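Local coordinates for protein botulinum neurotoxin type G (Clostridium botulinum, PDB 3MPP) that targets the toxin to host cells, its receptor-binding domain attaching it to the cell surface, and moves the protease light chain into the cytosol, at residues N232-D237 with F285-A290. The protein carries 4 engineered substitutions. Residues are numbered along the deposited sequence; the frame is centred on the assembly and turned at random.
Sequences NPLRYD and FIIKKA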
ATOM      1  N   ASN A 232      -0.415  -2.728   4.308  1.00 24.87           N
ATOM      2  CA  ASN A 232      -0.932  -3.275   5.564  1.00 23.82           C
ATOM      3  C   ASN A 232       0.138  -3.305   6.653  1.00 29.18           C
ATOM      4  O   ASN A 232       1.335  -3.238   6.356  1.00 24.75           O
ATOM      5  CB  ASN A 232      -1.481  -4.687   5.340  1.00 29.36           C
ATOM      6  CG  ASN A 232      -2.809  -4.673   4.629  1.00 29.91           C
ATOM      7  OD1 ASN A 232      -3.620  -3.773   4.843  1.00 32.81           O
ATOM      8  ND2 ASN A 232      -3.041  -5.661   3.779  1.00 29.93           N
ATOM      9  N   PRO A 233      -0.283  -3.408   7.924  1.00 24.17           N
ATOM     10  CA  PRO A 233       0.730  -3.485   8.985  1.00 22.88           C
ATOM     11  C   PRO A 233       1.780  -4.580   8.747  1.00 21.20           C
ATOM     12  O   PRO A 233       1.473  -5.687   8.304  1.00 24.30           O
ATOM     13  CB  PRO A 233      -0.092  -3.814  10.231  1.00 26.23           C
ATOM     14  CG  PRO A 233      -1.450  -3.167   9.940  1.00 29.39           C
ATOM     15  CD  PRO A 233      -1.660  -3.389   8.456  1.00 27.45           C
ATOM     16  N   LEU A 234       3.026  -4.241   9.052  1.00 22.53           N
ATOM     17  CA  LEU A 234       4.131  -5.185   8.990  1.00 28.80           C
ATOM     18  C   LEU A 234       4.011  -6.154  10.170  1.00 25.23           C
ATOM     19  O   LEU A 234       3.710  -5.730  11.277  1.00 23.46           O
ATOM     20  CB  LEU A 234       5.448  -4.412   9.095  1.00 23.06           C
ATOM     21  CG  LEU A 234       6.734  -5.154   8.731  1.00 25.75           C
ATOM     22  CD1 LEU A 234       6.733  -5.605   7.266  1.00 18.69           C
ATOM     23  CD2 LEU A 234       7.934  -4.260   9.031  1.00 21.24           C
ATOM     24  N   ARG A 235       4.283  -7.438   9.945  1.00 21.52           N
ATOM     25  CA  ARG A 235       4.111  -8.443  11.002  1.00 26.91           C
ATOM     26  C   ARG A 235       5.303  -9.369  11.240  1.00 26.97           C
ATOM     27  O   ARG A 235       6.093  -9.637  10.339  1.00 21.72           O
ATOM     28  CB  ARG A 235       2.856  -9.280  10.723  1.00 32.02           C
ATOM     29  CG  ARG A 235       1.591  -8.425  10.807  1.00 37.31           C
ATOM     30  CD  ARG A 235       0.292  -9.178  10.646  1.00 41.32           C
ATOM     31  NE  ARG A 235      -0.801  -8.217  10.475  1.00 37.32           N
ATOM     32  CZ  ARG A 235      -1.633  -7.839  11.441  1.00 43.62           C
ATOM     33  NH1 ARG A 235      -1.525  -8.356  12.659  1.00 44.22           N
ATOM     34  NH2 ARG A 235      -2.586  -6.956  11.186  1.00 42.06           N
ATOM     35  N   TYR A 236       5.398  -9.876  12.466  1.00 24.79           N
ATOM     36  CA  TYR A 236       6.372 -10.899  12.813  1.00 25.34           C
ATOM     37  C   TYR A 236       5.931 -12.238  12.244  1.00 27.39           C
ATOM     38  O   TYR A 236       4.767 -12.419  11.919  1.00 26.31           O
ATOM     39  CB  TYR A 236       6.478 -11.026  14.329  1.00 26.16           C
ATOM     40  CG  TYR A 236       7.152  -9.858  14.986  1.00 27.18           C
ATOM     41  CD1 TYR A 236       8.537  -9.722  14.930  1.00 23.67           C
ATOM     42  CD2 TYR A 236       6.412  -8.885  15.662  1.00 28.02           C
ATOM     43  CE1 TYR A 236       9.173  -8.650  15.521  1.00 23.73           C
ATOM     44  CE2 TYR A 236       7.045  -7.797  16.265  1.00 28.39           C
ATOM     45  CZ  TYR A 236       8.442  -7.695  16.184  1.00 29.35           C
ATOM     46  OH  TYR A 236       9.118  -6.647  16.773  1.00 26.91           O
ATOM     47  N   ASP A 237       6.864 -13.176  12.136  1.00 26.30           N
ATOM     48  CA  ASP A 237       6.531 -14.552  11.799  1.00 24.46           C
ATOM     49  C   ASP A 237       5.817 -14.685  10.458  1.00 23.93           C
ATOM     50  O   ASP A 237       5.015 -15.601  10.262  1.00 27.40           O
ATOM     51  CB  ASP A 237       5.681 -15.183  12.917  1.00 31.61           C
ATOM     52  CG  ASP A 237       6.398 -15.206  14.266  1.00 40.99           C
ATOM     53  OD1 ASP A 237       7.641 -15.058  14.306  1.00 38.23           O
ATOM     54  OD2 ASP A 237       5.713 -15.378  15.291  1.00 42.77           O
ATOM     55  N   PHE A 285      12.432 -13.675   3.887  1.00 17.84           N
ATOM     56  CA  PHE A 285      12.746 -13.304   5.259  1.00 19.64           C
ATOM     57  C   PHE A 285      11.575 -13.545   6.180  1.00 19.09           C
ATOM     58  O   PHE A 285      10.415 -13.470   5.764  1.00 22.19           O
ATOM     59  CB  PHE A 285      13.064 -11.801   5.342  1.00 21.40           C
ATOM     60  CG  PHE A 285      14.328 -11.399   4.634  1.00 23.95           C
ATOM     61  CD1 PHE A 285      15.533 -11.339   5.325  1.00 23.11           C
ATOM     62  CD2 PHE A 285      14.308 -11.055   3.286  1.00 17.50           C
ATOM     63  CE1 PHE A 285      16.710 -10.964   4.682  1.00 21.74           C
ATOM     64  CE2 PHE A 285      15.482 -10.674   2.627  1.00 25.53           C
ATOM     65  CZ  PHE A 285      16.687 -10.636   3.337  1.00 26.40           C
ATOM     66  N   ILE A 286      11.885 -13.796   7.449  1.00 20.92           N
ATOM     67  CA  ILE A 286      10.880 -13.767   8.503  1.00 19.11           C
ATOM     68  C   ILE A 286      11.400 -12.864   9.616  1.00 20.76           C
ATOM     69  O   ILE A 286      12.490 -13.069  10.123  1.00 25.36           O
ATOM     70  CB  ILE A 286      10.592 -15.154   9.066  1.00 23.55           C
ATOM     71  CG1 ILE A 286       9.962 -16.030   7.976  1.00 31.09           C
ATOM     72  CG2 ILE A 286       9.686 -15.055  10.301  1.00 23.49           C
ATOM     73  CD1 ILE A 286       9.827 -17.485   8.367  1.00 37.98           C
ATOM     74  N   ILE A 287      10.613 -11.860   9.981  1.00 23.39           N
ATOM     75  CA  ILE A 287      10.962 -10.990  11.092  1.00 22.56           C
ATOM     76  C   ILE A 287      10.644 -11.660  12.426  1.00 27.51           C
ATOM     77  O   ILE A 287       9.505 -12.089  12.662  1.00 24.75           O
ATOM     78  CB  ILE A 287      10.241  -9.627  10.968  1.00 20.21           C
ATOM     79  CG1 ILE A 287      10.501  -9.016   9.577  1.00 22.57           C
ATOM     80  CG2 ILE A 287      10.711  -8.668  12.039  1.00 19.12           C
ATOM     81  CD1 ILE A 287       9.639  -7.810   9.301  1.00 20.90           C
ATOM     82  N   LYS A 288      11.649 -11.738  13.300  1.00 24.54           N
ATOM     83  CA  LYS A 288      11.490 -12.341  14.629  1.00 19.55           C
ATOM     84  C   LYS A 288      11.701 -11.289  15.716  1.00 27.58           C
ATOM     85  O   LYS A 288      12.543 -10.395  15.577  1.00 22.61           O
ATOM     86  CB  LYS A 288      12.533 -13.462  14.854  1.00 23.14           C
ATOM     87  CG  LYS A 288      12.547 -14.563  13.810  1.00 29.12           C
ATOM     88  CD  LYS A 288      11.193 -15.271  13.716  1.00 30.61           C
ATOM     89  CE  LYS A 288      10.902 -16.045  14.994  1.00 39.52           C
ATOM     90  NZ  LYS A 288       9.696 -16.918  14.837  1.00 46.36           N
ATOM     91  N   LYS A 289      10.972 -11.419  16.815  1.00 28.79           N
ATOM     92  CA  LYS A 289      11.213 -10.578  17.978  1.00 33.72           C
ATOM     93  C   LYS A 289      12.547 -10.940  18.593  1.00 32.89           C
ATOM     94  O   LYS A 289      12.811 -12.105  18.869  1.00 35.68           O
ATOM     95  CB  LYS A 289      10.105 -10.752  19.020  1.00 37.73           C
ATOM     96  CG  LYS A 289       8.766 -10.174  18.593  1.00 34.68           C
ATOM     97  CD  LYS A 289       7.673 -10.495  19.611  1.00 38.06           C
ATOM     98  CE  LYS A 289       6.294 -10.370  18.970  1.00 40.38           C
ATOM     99  NZ  LYS A 289       5.177 -10.498  19.969  1.00 45.91           N
ATOM    100  N   ALA A 290      13.394  -9.942  18.801  1.00 29.13           N
ATOM    101  CA  ALA A 290      14.674 -10.194  19.445  1.00 38.69           C
ATOM    102  C   ALA A 290      14.515 -10.148  20.961  1.00 56.36           C
ATOM    103  O   ALA A 290      15.076 -10.978  21.677  1.00 61.18           O
ATOM    104  CB  ALA A 290      15.709  -9.192  18.992  1.00 36.43           C
TER
HETATM  105  O   HOH W   1       7.846 -11.577   9.359  1.00 21.89           O
HETATM  106  O   HOH W   2       8.837 -13.554  16.467  1.00 34.56           O
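Tyr236 and Asp237 bring an irregular loop against strand 285-289 nearly perpendicularly, illustrating how a loop can be fastened across a strand by one main-chain hydrogen bond, bridging waters and side chains of successive strand residues. In the backbone layer, Asp237 N donates to Ile287 O (2.9 Å) in an almost straight bond, 168° at the hydrogen. The same oxygen lies at the edge of the Tyr236 ring, in its plane. Two waters extend this seam, one bridging Arg235 O to Ile287 N, the other taking the N-H of Lys289 and donating to Asp237 OD1.

That carboxylate oxygen is thus gripped twice, since Lys288 NZ also forms a salt bridge with Asp237 OD1 (2.8 Å), arriving from above the carboxylate plane. Bends at chi2 and chi3 (-59° and -67°) bring CD and CE of Lys288 alongside Asp237 OD1. Lys289 uses its aliphatic part instead: CG sits 3.5 Å from the centroid of the Tyr236 ring, a CH-pi contact over the face, while NZ hydrogen-bonds Asp299 O.

Among apolar groups, Ile287 divides its branches, CG2 meeting Tyr236 CD1 at 3.8 Å and CD1 meeting Leu234 CD2 at 3.9 Å.

Within the C-terminal, beta-trefoil half of the receptor-binding domain, the loop leads into strand 239-244, which pairs antiparallel with 285-289. Tyr236 OH is hydrogen-bonded to Asp306 OD2; Ile308 of strand 307-312 touches Tyr236 and Ile287, and Ile352 of strand 346-353 touches Leu234 and Ile287.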